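Local coordinates for protein phosphonate monoester hydrolase (Ruegeria pomeroyi, PDB 4UPK) that belongs to the sulfatase family within the alkaline phosphatase clan, an alpha/beta fold built round a mixed central sheet, and assembles from four copies of its chain, at residues Ala46-Gly51 and Ala311-Leu316; Ser85-Leu90 and His98-Asn103; Ile328-Leu331 and Gly335-Asp338; Thr370-Arg375 and Ile392-Thr397. One frame throughout, in Å; residues are numbered along the deposited sequence.

Interaction 1. Residues Ala46-Gly51 and Ala311-Leu316; sequences ADCLWG and AVYLGL
Cys48 and Leu314 mark the closest backbone approach, their CA atoms 8.1 Å apart, too far for main chains to touch, so side chains must bridge the gap. Residues Ala46-Leu49 form a short, weakly bonded helix in which Ala46 O takes the N-H of both Leu49 and Trp50. Residues Ala311-Leu316 belong instead to the long, regular helix 303-333.

Within the sulfatase fold this buried contact fastens the short helix that follows strand 35-41 to the long helix. Cys48 alone reaches across from the first segment: its CB points at the partner, and the sulfur faces both Leu314 and Tyr313, which come at it from the long helix. SG lies 3.8 Å from Leu314 CD2, a plain apolar contact. SG is also 4.1 Å from Tyr313 CE1; seen from the ring centre it stands 89° off the normal, at the edge, a sulfur-aromatic contact. The Tyr313 ring reaches this spot because CG stands anti to the backbone N (chi1 171°). A tyrosine suits the place since its hydroxyl, at the far end of the ring, is hydrogen-bonded to Gln43 O and Arg45 N.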
loop_
_atom_site.group_PDB
_atom_site.type_symbol
_atom_site.label_atom_id
_atom_site.label_comp_id
_atom_site.label_asym_id
_atom_site.label_seq_id
_atom_site.Cartn_x
_atom_site.Cartn_y
_atom_site.Cartn_z
ATOM N N ALA A 46 34.435 -22.384 9.059
ATOM C CA ALA A 46 35.478 -21.981 8.116
ATOM C C ALA A 46 36.703 -22.925 8.221
ATOM O O ALA A 46 37.266 -23.291 7.188
ATOM C CB ALA A 46 35.906 -20.545 8.382
ATOM N N ASP A 47 37.071 -23.344 9.457
ATOM C CA ASP A 47 38.223 -24.221 9.713
ATOM C C ASP A 47 38.109 -25.667 9.203
ATOM O O ASP A 47 39.098 -26.391 9.212
ATOM C CB ASP A 47 38.725 -24.122 11.172
ATOM C CG ASP A 47 37.845 -24.708 12.272
ATOM O OD1 ASP A 47 36.737 -25.208 11.956
ATOM O OD2 ASP A 47 38.267 -24.673 13.442
ATOM N N CYS A 48 36.919 -26.064 8.716
ATOM C CA CYS A 48 36.663 -27.379 8.117
ATOM C C CYS A 48 37.112 -27.359 6.661
ATOM O O CYS A 48 37.579 -28.378 6.154
ATOM C CB CYS A 48 35.191 -27.755 8.243
ATOM S SG CYS A 48 34.693 -28.175 9.923
ATOM N N LEU A 49 36.953 -26.208 5.982
ATOM C CA LEU A 49 37.361 -26.063 4.586
ATOM C C LEU A 49 38.873 -25.822 4.515
ATOM O O LEU A 49 39.570 -26.493 3.749
ATOM C CB LEU A 49 36.556 -24.955 3.876
ATOM C CG LEU A 49 36.859 -24.691 2.380
ATOM C CD1 LEU A 49 36.561 -25.918 1.519
ATOM C CD2 LEU A 49 36.065 -23.527 1.867
ATOM N N TRP A 50 39.373 -24.891 5.334
ATOM C CA TRP A 50 40.788 -24.559 5.430
ATOM C C TRP A 50 41.044 -24.087 6.864
ATOM O O TRP A 50 40.384 -23.161 7.340
ATOM C CB TRP A 50 41.173 -23.487 4.385
ATOM C CG TRP A 50 42.653 -23.269 4.270
ATOM C CD1 TRP A 50 43.517 -23.921 3.439
ATOM C CD2 TRP A 50 43.455 -22.375 5.065
ATOM N NE1 TRP A 50 44.809 -23.484 3.659
ATOM C CE2 TRP A 50 44.794 -22.523 4.642
ATOM C CE3 TRP A 50 43.164 -21.448 6.083
ATOM C CZ2 TRP A 50 45.842 -21.784 5.204
ATOM C CZ3 TRP A 50 44.202 -20.710 6.634
ATOM C CH2 TRP A 50 45.524 -20.885 6.201
ATOM N N GLY A 51 41.965 -24.736 7.550
ATOM C CA GLY A 51 42.271 -24.411 8.937
ATOM C C GLY A 51 42.496 -25.637 9.798
ATOM O O GLY A 51 42.860 -26.696 9.288
ATOM N N ALA A 311 32.503 -36.048 15.084
ATOM C CA ALA A 311 32.671 -36.989 13.969
ATOM C C ALA A 311 31.396 -37.068 13.087
ATOM O O ALA A 311 31.521 -37.165 11.863
ATOM C CB ALA A 311 33.038 -38.376 14.490
ATOM N N VAL A 312 30.191 -37.040 13.705
ATOM C CA VAL A 312 28.895 -37.073 13.007
ATOM C C VAL A 312 28.719 -35.809 12.163
ATOM O O VAL A 312 28.352 -35.909 10.995
ATOM C CB VAL A 312 27.702 -37.348 13.980
ATOM C CG1 VAL A 312 26.349 -37.134 13.282
ATOM C CG2 VAL A 312 27.797 -38.762 14.571
ATOM N N TYR A 313 29.028 -34.632 12.751
ATOM C CA TYR A 313 28.992 -33.308 12.120
ATOM C C TYR A 313 29.887 -33.270 10.868
ATOM O O TYR A 313 29.434 -32.813 9.813
ATOM C CB TYR A 313 29.441 -32.239 13.138
ATOM C CG TYR A 313 29.648 -30.853 12.560
ATOM C CD1 TYR A 313 30.887 -30.465 12.050
ATOM C CD2 TYR A 313 28.630 -29.910 12.580
ATOM C CE1 TYR A 313 31.092 -29.183 11.535
ATOM C CE2 TYR A 313 28.825 -28.622 12.073
ATOM C CZ TYR A 313 30.059 -28.264 11.555
ATOM O OH TYR A 313 30.269 -26.992 11.059
ATOM N N LEU A 314 31.150 -33.745 10.991
ATOM C CA LEU A 314 32.097 -33.807 9.884
ATOM C C LEU A 314 31.630 -34.762 8.777
ATOM O O LEU A 314 31.835 -34.467 7.606
ATOM C CB LEU A 314 33.520 -34.170 10.365
ATOM C CG LEU A 314 34.221 -33.206 11.330
ATOM C CD1 LEU A 314 35.505 -33.820 11.855
ATOM C CD2 LEU A 314 34.507 -31.851 10.666
ATOM N N GLY A 315 30.959 -35.850 9.153
ATOM C CA GLY A 315 30.399 -36.828 8.213
ATOM C C GLY A 315 29.268 -36.259 7.370
ATOM O O GLY A 315 29.208 -36.518 6.174
ATOM N N LEU A 316 28.410 -35.398 7.975
ATOM C CA LEU A 316 27.308 -34.670 7.316
ATOM C C LEU A 316 27.838 -33.610 6.347
ATOM O O LEU A 316 27.234 -33.416 5.285
ATOM C CB LEU A 316 26.351 -34.035 8.341
ATOM C CG LEU A 316 25.444 -34.991 9.115
ATOM C CD1 LEU A 316 24.808 -34.270 10.331
ATOM C CD2 LEU A 316 24.384 -35.594 8.217
#

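Interaction 2. Residues Ser85-Leu90 and His98-Asn103; sequences SRASIL and HRSVRN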
loop_
_atom_site.group_PDB
_atom_site.type_symbol
_atom_site.label_atom_id
_atom_site.label_comp_id
_atom_site.label_asym_id
_atom_site.label_seq_id
_atom_site.Cartn_x
_atom_site.Cartn_y
_atom_site.Cartn_z
ATOM N N SER A 85 20.998 -13.818 10.913
ATOM C CA SER A 85 22.111 -14.040 10.002
ATOM C C SER A 85 21.678 -14.251 8.549
ATOM O O SER A 85 22.405 -13.849 7.659
ATOM C CB SER A 85 22.986 -15.172 10.498
ATOM O OG SER A 85 24.197 -15.162 9.773
ATOM N N ARG A 86 20.488 -14.829 8.314
ATOM C CA ARG A 86 19.868 -14.980 6.988
ATOM C C ARG A 86 19.291 -13.636 6.514
ATOM O O ARG A 86 19.477 -13.274 5.352
ATOM C CB ARG A 86 18.774 -16.068 7.016
ATOM C CG ARG A 86 18.555 -16.802 5.707
ATOM C CD ARG A 86 19.812 -17.370 5.099
ATOM N NE ARG A 86 20.425 -18.396 5.937
ATOM C CZ ARG A 86 20.334 -19.700 5.713
ATOM N NH1 ARG A 86 19.607 -20.157 4.704
ATOM N NH2 ARG A 86 20.967 -20.556 6.492
ATOM N N ALA A 87 18.661 -12.860 7.439
ATOM C CA ALA A 87 18.131 -11.524 7.143
ATOM C C ALA A 87 19.249 -10.543 6.663
ATOM O O ALA A 87 19.068 -9.821 5.697
ATOM C CB ALA A 87 17.363 -10.984 8.334
ATOM N N SER A 88 20.430 -10.631 7.247
ATOM C CA SER A 88 21.604 -9.826 6.879
ATOM C C SER A 88 22.184 -10.189 5.524
ATOM O O SER A 88 22.543 -9.300 4.767
ATOM C CB SER A 88 22.687 -9.969 7.951
ATOM O OG SER A 88 22.447 -9.129 9.065
ATOM N N ILE A 89 22.319 -11.486 5.235
ATOM C CA ILE A 89 22.827 -12.028 3.967
ATOM C C ILE A 89 21.893 -11.666 2.808
ATOM O O ILE A 89 22.353 -11.200 1.750
ATOM C CB ILE A 89 23.067 -13.564 4.100
ATOM C CG1 ILE A 89 24.307 -13.824 4.981
ATOM C CG2 ILE A 89 23.195 -14.274 2.728
ATOM C CD1 ILE A 89 24.489 -15.324 5.566
ATOM N N LEU A 90 20.577 -11.887 3.019
ATOM C CA LEU A 90 19.576 -11.628 1.995
ATOM C C LEU A 90 19.203 -10.168 1.793
ATOM O O LEU A 90 18.686 -9.841 0.727
ATOM C CB LEU A 90 18.330 -12.506 2.182
ATOM C CG LEU A 90 18.528 -14.031 2.177
ATOM C CD1 LEU A 90 17.267 -14.744 2.623
ATOM C CD2 LEU A 90 19.041 -14.543 0.841
ATOM N N HIS A 98 18.413 -3.810 9.656
ATOM C CA HIS A 98 17.270 -4.636 9.223
ATOM C C HIS A 98 16.263 -4.936 10.359
ATOM O O HIS A 98 15.065 -5.106 10.118
ATOM C CB HIS A 98 17.712 -5.870 8.417
ATOM C CG HIS A 98 18.457 -6.938 9.162
ATOM N ND1 HIS A 98 17.917 -7.560 10.259
ATOM C CD2 HIS A 98 19.608 -7.568 8.829
ATOM C CE1 HIS A 98 18.760 -8.529 10.585
ATOM N NE2 HIS A 98 19.797 -8.568 9.756
ATOM N N ARG A 99 16.786 -4.963 11.596
ATOM C CA ARG A 99 16.078 -5.123 12.872
ATOM C C ARG A 99 15.370 -6.460 13.152
ATOM O O ARG A 99 14.656 -6.585 14.140
ATOM C CB ARG A 99 15.276 -3.847 13.272
ATOM C CG ARG A 99 16.163 -2.594 13.515
ATOM C CD ARG A 99 17.096 -2.667 14.745
ATOM N NE ARG A 99 16.330 -2.696 15.994
ATOM C CZ ARG A 99 16.718 -3.298 17.104
ATOM N NH1 ARG A 99 17.893 -3.906 17.162
ATOM N NH2 ARG A 99 15.958 -3.258 18.183
ATOM N N SER A 100 15.644 -7.479 12.355
ATOM C CA SER A 100 15.156 -8.830 12.595
ATOM C C SER A 100 16.323 -9.388 13.442
ATOM O O SER A 100 17.231 -10.032 12.927
ATOM C CB SER A 100 15.023 -9.578 11.267
ATOM O OG SER A 100 14.245 -10.755 11.394
ATOM N N VAL A 101 16.345 -9.013 14.736
ATOM C CA VAL A 101 17.456 -9.241 15.678
ATOM C C VAL A 101 17.537 -10.581 16.394
ATOM O O VAL A 101 18.582 -10.898 16.970
ATOM C CB VAL A 101 17.713 -8.017 16.603
ATOM C CG1 VAL A 101 18.094 -6.799 15.773
ATOM C CG2 VAL A 101 16.498 -7.719 17.493
ATOM N N ARG A 102 16.445 -11.367 16.331
ATOM C CA ARG A 102 16.291 -12.711 16.915
ATOM C C ARG A 102 15.394 -13.533 15.990
ATOM O O ARG A 102 14.662 -12.958 15.182
ATOM C CB ARG A 102 15.562 -12.655 18.273
ATOM C CG ARG A 102 15.856 -11.456 19.139
ATOM C CD ARG A 102 14.858 -11.405 20.248
ATOM N NE ARG A 102 14.985 -10.160 21.000
ATOM C CZ ARG A 102 14.341 -9.034 20.717
ATOM N NH1 ARG A 102 13.543 -8.964 19.659
ATOM N NH2 ARG A 102 14.512 -7.963 21.468
ATOM N N ASN A 103 15.412 -14.874 16.145
ATOM C CA ASN A 103 14.502 -15.771 15.436
ATOM C C ASN A 103 13.085 -15.360 15.841
ATOM O O ASN A 103 12.824 -15.118 17.030
ATOM C CB ASN A 103 14.764 -17.236 15.833
ATOM C CG ASN A 103 15.964 -17.852 15.182
ATOM O OD1 ASN A 103 16.654 -17.224 14.382
ATOM N ND2 ASN A 103 16.264 -19.102 15.532
#
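His98 lies with one ring face against Ala87 and one ring edge against Ser88, the two residues that directly follow the C-X-P-S-R signature of sulfatases, Cys82-Arg86, in helix 82-91. The second segment leaves helical geometry at Arg99, with positive phi, and then makes an inverse gamma turn centred on Ser100.

The tight part is wholly buried. Ala87 CB sits over the imidazole, 3.8 Å from the ring centroid and 18° off its normal, a CH-pi contact for which a bare methyl is small enough. His98 NE2 donates to Ser88 OG over 2.8 Å, with the oxygen close to the ring plane. Ser88 suits the junction because its hydroxyl also bonds Gln93 O. Ser100 CB adds a looser touch, 4.0 Å from Ala87 CB.

Arg99 and Arg102 reach instead toward a second subunit: Arg99 is partly exposed, and its NE bonds Asp518 O of that subunit, while Arg102 NH1 bonds Ser522 O of the same neighbour.

Histidine, with a nitrogen on two sides, can be gripped twice in its own plane: Ser100 N donates to His98 ND1 at 3.1 Å with an N-H...N angle of 156°.

Interaction 3. Residues Ile328-Leu331 and Gly335-Asp338; sequences IAHL and GQYD
Leu331 and the residues after Gly335 form a C-terminal helix cap, a Schellman motif, where helix 303-333 ends and the chain turns toward strand 340-346. Gly335 provides the turn with positive phi (67°), which glycine accepts with little strain. Gln336 N then donates back to Leu331 O at 2.7 Å, with an N-H...O angle of 154°. Tyr337 N adds a weak bond to the same oxygen, so this carbonyl of the last turn does not lack donors.

Apolar groups close the cap. Leu331 CB packs 3.9 Å from Tyr337 CB, and Ile328 CG2 approaches Tyr337 CE1 at 3.9 Å. A chi1 of -179° swings the tyrosine ring away from its backbone N and back along the helix, where its hydroxyl bonds Asp68. On another side a water links His330 NE2, at 2.7 Å in the plane of that ring, to Gln336 NE2, at 2.8 Å. The glutamine amide is held further, since NE2 bonds Thr334 OG1 and OE1 takes the indole N-H (NE1) of Trp233.

Beneath the cap, Ile328, Leu331 and Tyr337 all rest on Ile342 of strand 340-346, while Leu331 also touches Leu37 and Gln336 touches Asn35 of strand 35-41.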
loop_
_atom_site.group_PDB
_atom_site.type_symbol
_atom_site.label_atom_id
_atom_site.label_comp_id
_atom_site.label_asym_id
_atom_site.label_seq_id
_atom_site.Cartn_x
_atom_site.Cartn_y
_atom_site.Cartn_z
ATOM N N ILE A 328 27.624 -29.075 -9.446
ATOM C CA ILE A 328 28.716 -28.594 -10.303
ATOM C C ILE A 328 28.746 -29.398 -11.603
ATOM O O ILE A 328 28.812 -28.788 -12.661
ATOM C CB ILE A 328 30.106 -28.603 -9.565
ATOM C CG1 ILE A 328 30.132 -27.680 -8.305
ATOM C CG2 ILE A 328 31.275 -28.308 -10.527
ATOM C CD1 ILE A 328 29.744 -26.142 -8.524
ATOM N N ALA A 329 28.687 -30.761 -11.522
ATOM C CA ALA A 329 28.687 -31.668 -12.678
ATOM C C ALA A 329 27.560 -31.336 -13.646
ATOM O O ALA A 329 27.795 -31.345 -14.853
ATOM C CB ALA A 329 28.592 -33.131 -12.234
ATOM N N HIS A 330 26.361 -30.994 -13.129
ATOM C CA HIS A 330 25.208 -30.575 -13.930
ATOM C C HIS A 330 25.531 -29.323 -14.755
ATOM O O HIS A 330 25.136 -29.250 -15.915
ATOM C CB HIS A 330 23.986 -30.290 -13.027
ATOM C CG HIS A 330 22.822 -29.697 -13.766
ATOM N ND1 HIS A 330 22.054 -30.454 -14.644
ATOM C CD2 HIS A 330 22.369 -28.420 -13.774
ATOM C CE1 HIS A 330 21.155 -29.623 -15.146
ATOM N NE2 HIS A 330 21.299 -28.388 -14.651
ATOM N N LEU A 331 26.193 -28.325 -14.142
ATOM C CA LEU A 331 26.556 -27.066 -14.799
ATOM C C LEU A 331 27.562 -27.307 -15.929
ATOM O O LEU A 331 27.409 -26.733 -17.006
ATOM C CB LEU A 331 27.122 -26.043 -13.806
ATOM C CG LEU A 331 26.201 -25.484 -12.714
ATOM C CD1 LEU A 331 26.946 -24.517 -11.872
ATOM C CD2 LEU A 331 24.958 -24.812 -13.289
ATOM N N GLY A 335 27.021 -27.093 -20.063
ATOM C CA GLY A 335 27.872 -26.014 -20.553
ATOM C C GLY A 335 27.494 -24.672 -19.948
ATOM O O GLY A 335 27.613 -23.636 -20.601
ATOM N N GLN A 336 27.017 -24.693 -18.691
ATOM C CA GLN A 336 26.567 -23.509 -17.962
ATOM C C GLN A 336 27.524 -23.087 -16.841
ATOM O O GLN A 336 27.314 -22.040 -16.258
ATOM C CB GLN A 336 25.162 -23.736 -17.385
ATOM C CG GLN A 336 24.039 -23.809 -18.425
ATOM C CD GLN A 336 22.710 -23.988 -17.714
ATOM O OE1 GLN A 336 21.912 -23.052 -17.602
ATOM N NE2 GLN A 336 22.481 -25.165 -17.133
ATOM N N TYR A 337 28.578 -23.869 -16.566
ATOM C CA TYR A 337 29.560 -23.599 -15.524
ATOM C C TYR A 337 30.354 -22.297 -15.711
ATOM O O TYR A 337 30.464 -21.517 -14.761
ATOM C CB TYR A 337 30.499 -24.807 -15.374
ATOM C CG TYR A 337 31.566 -24.679 -14.308
ATOM C CD1 TYR A 337 31.272 -24.916 -12.968
ATOM C CD2 TYR A 337 32.889 -24.402 -14.649
ATOM C CE1 TYR A 337 32.261 -24.851 -11.989
ATOM C CE2 TYR A 337 33.888 -24.337 -13.678
ATOM C CZ TYR A 337 33.569 -24.566 -12.351
ATOM O OH TYR A 337 34.552 -24.505 -11.393
ATOM N N ASP A 338 30.930 -22.077 -16.901
ATOM C CA ASP A 338 31.745 -20.881 -17.178
ATOM C C ASP A 338 30.938 -19.582 -17.229
ATOM O O ASP A 338 31.493 -18.551 -16.887
ATOM C CB ASP A 338 32.605 -21.050 -18.446
ATOM C CG ASP A 338 33.489 -22.286 -18.496
ATOM O OD1 ASP A 338 34.014 -22.691 -17.432
ATOM O OD2 ASP A 338 33.729 -22.794 -19.609
HETATM O O HOH W 1 20.227 -26.255 -15.838
#

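Interaction 4. Residues Thr370-Arg375 and Ile392-Thr397; sequences TPLIIR and IDLMPT
Leu394 and Thr397, one turn apart, are the residues through which the segment Ile392-Thr397 meets the strand residues Leu372 and Ile374. The backbones stay well apart, with 9.6 Å between Leu372 CA and Leu394 CA, and what contact there is comes from apolar branches of the side chains.

The segment begins with a short 3-10 piece, Ile392-Asp393. Asp393 points its CB at the strand but does not touch it; a buried acid needs partners, and its carboxylate has them, OD1 with Arg428 in a salt bridge and with Arg413 N, OD2 with Glu390 N, which join the 3-10 piece to strand 388-390 and to the chain around Arg413 and Arg428.

Leu394 comes next and carries the closest contact: its CD1 lies 3.9 Å from Leu372 CD2 and 4.1 Å from Leu372 CD1. The two leucines lie alongside with their branches running in contrary senses, and a chi1 of 177° puts CG of Leu372 across from its backbone N, bringing both methyls to the contact. Pro396 suits a first helical turn, where an N-H is not required. Thr397 turns CG2 to Ile374 CD1, a light touch at 4.4 Å, while its OG1 bonds Leu415 N. A threonine can thus offer a methyl to the strand and a hydroxyl to Leu415 N.

Leu372 and Ile374 face this helix, whereas Ile373 points to the other side and meets Leu49 of helix 46-49. Such layering, a central mixed sheet with helices on both faces, is typical of the alkaline phosphatase-like alpha/beta fold.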
loop_
_atom_site.group_PDB
_atom_site.type_symbol
_atom_site.label_atom_id
_atom_site.label_comp_id
_atom_site.label_asym_id
_atom_site.label_seq_id
_atom_site.Cartn_x
_atom_site.Cartn_y
_atom_site.Cartn_z
ATOM N N THR A 370 33.016 -17.980 8.597
ATOM C CA THR A 370 32.372 -18.846 7.603
ATOM C C THR A 370 33.135 -18.934 6.293
ATOM O O THR A 370 33.776 -17.961 5.894
ATOM C CB THR A 370 30.910 -18.438 7.392
ATOM O OG1 THR A 370 30.813 -17.016 7.297
ATOM C CG2 THR A 370 30.035 -18.898 8.502
ATOM N N PRO A 371 33.082 -20.101 5.605
ATOM C CA PRO A 371 33.762 -20.196 4.313
ATOM C C PRO A 371 33.021 -19.389 3.242
ATOM O O PRO A 371 31.813 -19.181 3.343
ATOM C CB PRO A 371 33.745 -21.697 4.011
ATOM C CG PRO A 371 32.519 -22.214 4.718
ATOM C CD PRO A 371 32.376 -21.359 5.949
ATOM N N LEU A 372 33.764 -18.903 2.233
ATOM C CA LEU A 372 33.238 -18.145 1.117
ATOM C C LEU A 372 34.055 -18.403 -0.146
ATOM O O LEU A 372 35.258 -18.135 -0.179
ATOM C CB LEU A 372 33.093 -16.618 1.401
ATOM C CG LEU A 372 32.593 -15.755 0.216
ATOM C CD1 LEU A 372 31.191 -16.141 -0.233
ATOM C CD2 LEU A 372 32.616 -14.307 0.552
ATOM N N ILE A 373 33.385 -18.947 -1.177
ATOM C CA ILE A 373 33.989 -19.238 -2.468
ATOM C C ILE A 373 33.125 -18.551 -3.490
ATOM O O ILE A 373 31.899 -18.722 -3.495
ATOM C CB ILE A 373 34.161 -20.765 -2.803
ATOM C CG1 ILE A 373 34.843 -21.569 -1.648
ATOM C CG2 ILE A 373 34.924 -20.954 -4.134
ATOM C CD1 ILE A 373 34.577 -23.105 -1.661
ATOM N N ILE A 374 33.761 -17.754 -4.356
ATOM C CA ILE A 374 33.053 -17.084 -5.422
ATOM C C ILE A 374 33.733 -17.380 -6.745
ATOM O O ILE A 374 34.922 -17.102 -6.914
ATOM C CB ILE A 374 32.825 -15.555 -5.179
ATOM C CG1 ILE A 374 32.010 -15.301 -3.867
ATOM C CG2 ILE A 374 32.157 -14.897 -6.416
ATOM C CD1 ILE A 374 31.790 -13.791 -3.472
ATOM N N ARG A 375 32.971 -17.956 -7.682
ATOM C CA ARG A 375 33.454 -18.184 -9.027
ATOM C C ARG A 375 32.632 -17.335 -9.968
ATOM O O ARG A 375 31.402 -17.368 -9.945
ATOM C CB ARG A 375 33.385 -19.658 -9.456
ATOM C CG ARG A 375 34.369 -19.910 -10.591
ATOM C CD ARG A 375 34.201 -21.242 -11.257
ATOM N NE ARG A 375 35.105 -21.378 -12.404
ATOM C CZ ARG A 375 34.871 -20.898 -13.624
ATOM N NH1 ARG A 375 33.759 -20.217 -13.877
ATOM N NH2 ARG A 375 35.758 -21.073 -14.592
ATOM N N ILE A 392 27.139 -9.422 4.606
ATOM C CA ILE A 392 26.360 -8.366 3.953
ATOM C C ILE A 392 26.932 -7.949 2.592
ATOM O O ILE A 392 26.260 -7.252 1.845
ATOM C CB ILE A 392 26.175 -7.164 4.914
ATOM C CG1 ILE A 392 27.540 -6.563 5.349
ATOM C CG2 ILE A 392 25.301 -7.567 6.102
ATOM C CD1 ILE A 392 27.463 -5.169 5.915
ATOM N N ASP A 393 28.165 -8.400 2.268
ATOM C CA ASP A 393 28.855 -8.124 1.004
ATOM C C ASP A 393 28.391 -9.026 -0.148
ATOM O O ASP A 393 28.755 -8.784 -1.296
ATOM C CB ASP A 393 30.377 -8.285 1.188
ATOM C CG ASP A 393 31.032 -7.350 2.181
ATOM O OD1 ASP A 393 30.400 -6.311 2.542
ATOM O OD2 ASP A 393 32.170 -7.640 2.597
ATOM N N LEU A 394 27.590 -10.057 0.147
ATOM C CA LEU A 394 27.151 -11.008 -0.875
ATOM C C LEU A 394 26.076 -10.456 -1.817
ATOM O O LEU A 394 26.266 -10.492 -3.034
ATOM C CB LEU A 394 26.768 -12.345 -0.227
ATOM C CG LEU A 394 27.885 -13.385 -0.023
ATOM C CD1 LEU A 394 29.034 -12.860 0.810
ATOM C CD2 LEU A 394 27.339 -14.602 0.670
ATOM N N MET A 395 24.977 -9.902 -1.262
ATOM C CA MET A 395 23.898 -9.283 -2.041
ATOM C C MET A 395 24.462 -8.213 -3.023
ATOM O O MET A 395 24.183 -8.333 -4.216
ATOM C CB MET A 395 22.759 -8.721 -1.132
ATOM C CG MET A 395 21.980 -7.576 -1.766
ATOM S SD MET A 395 20.457 -7.241 -0.905
ATOM C CE MET A 395 19.641 -6.149 -2.045
ATOM N N PRO A 396 25.279 -7.209 -2.580
ATOM C CA PRO A 396 25.801 -6.218 -3.539
ATOM C C PRO A 396 26.731 -6.788 -4.610
ATOM O O PRO A 396 26.777 -6.239 -5.709
ATOM C CB PRO A 396 26.486 -5.174 -2.643
ATOM C CG PRO A 396 26.822 -5.902 -1.409
ATOM C CD PRO A 396 25.706 -6.877 -1.201
ATOM N N THR A 397 27.429 -7.907 -4.327
ATOM C CA THR A 397 28.298 -8.575 -5.298
ATOM C C THR A 397 27.456 -9.126 -6.478
ATOM O O THR A 397 27.812 -8.921 -7.643
ATOM C CB THR A 397 29.123 -9.655 -4.613
ATOM O OG1 THR A 397 29.840 -9.089 -3.518
ATOM C CG2 THR A 397 30.102 -10.346 -5.566
#

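Interaction 4 touches each of the other three. Its strand meets interaction 1 through Leu49 CD2, 3.7 Å from Pro371 CB. Its helical segment meets interaction 2, where Ser88 O lies 3.5 Å from Ile392 CG2. The far end of the strand reaches interaction 3, with Tyr337 OH 3.3 Å from Arg375 CD. Interactions 1 and 3 share helix 303-333 yet have centres about 26 Å apart, and interactions 2 and 3 lie about 31 Å apart between centres. Interaction 2 takes in the last two residues of the sulfatase signature: Arg86 forms salt bridges with Asp42 and Asp347, and Cys82 corresponds to the residue modified to formylglycine in sulfatases, so the active site probably lies there.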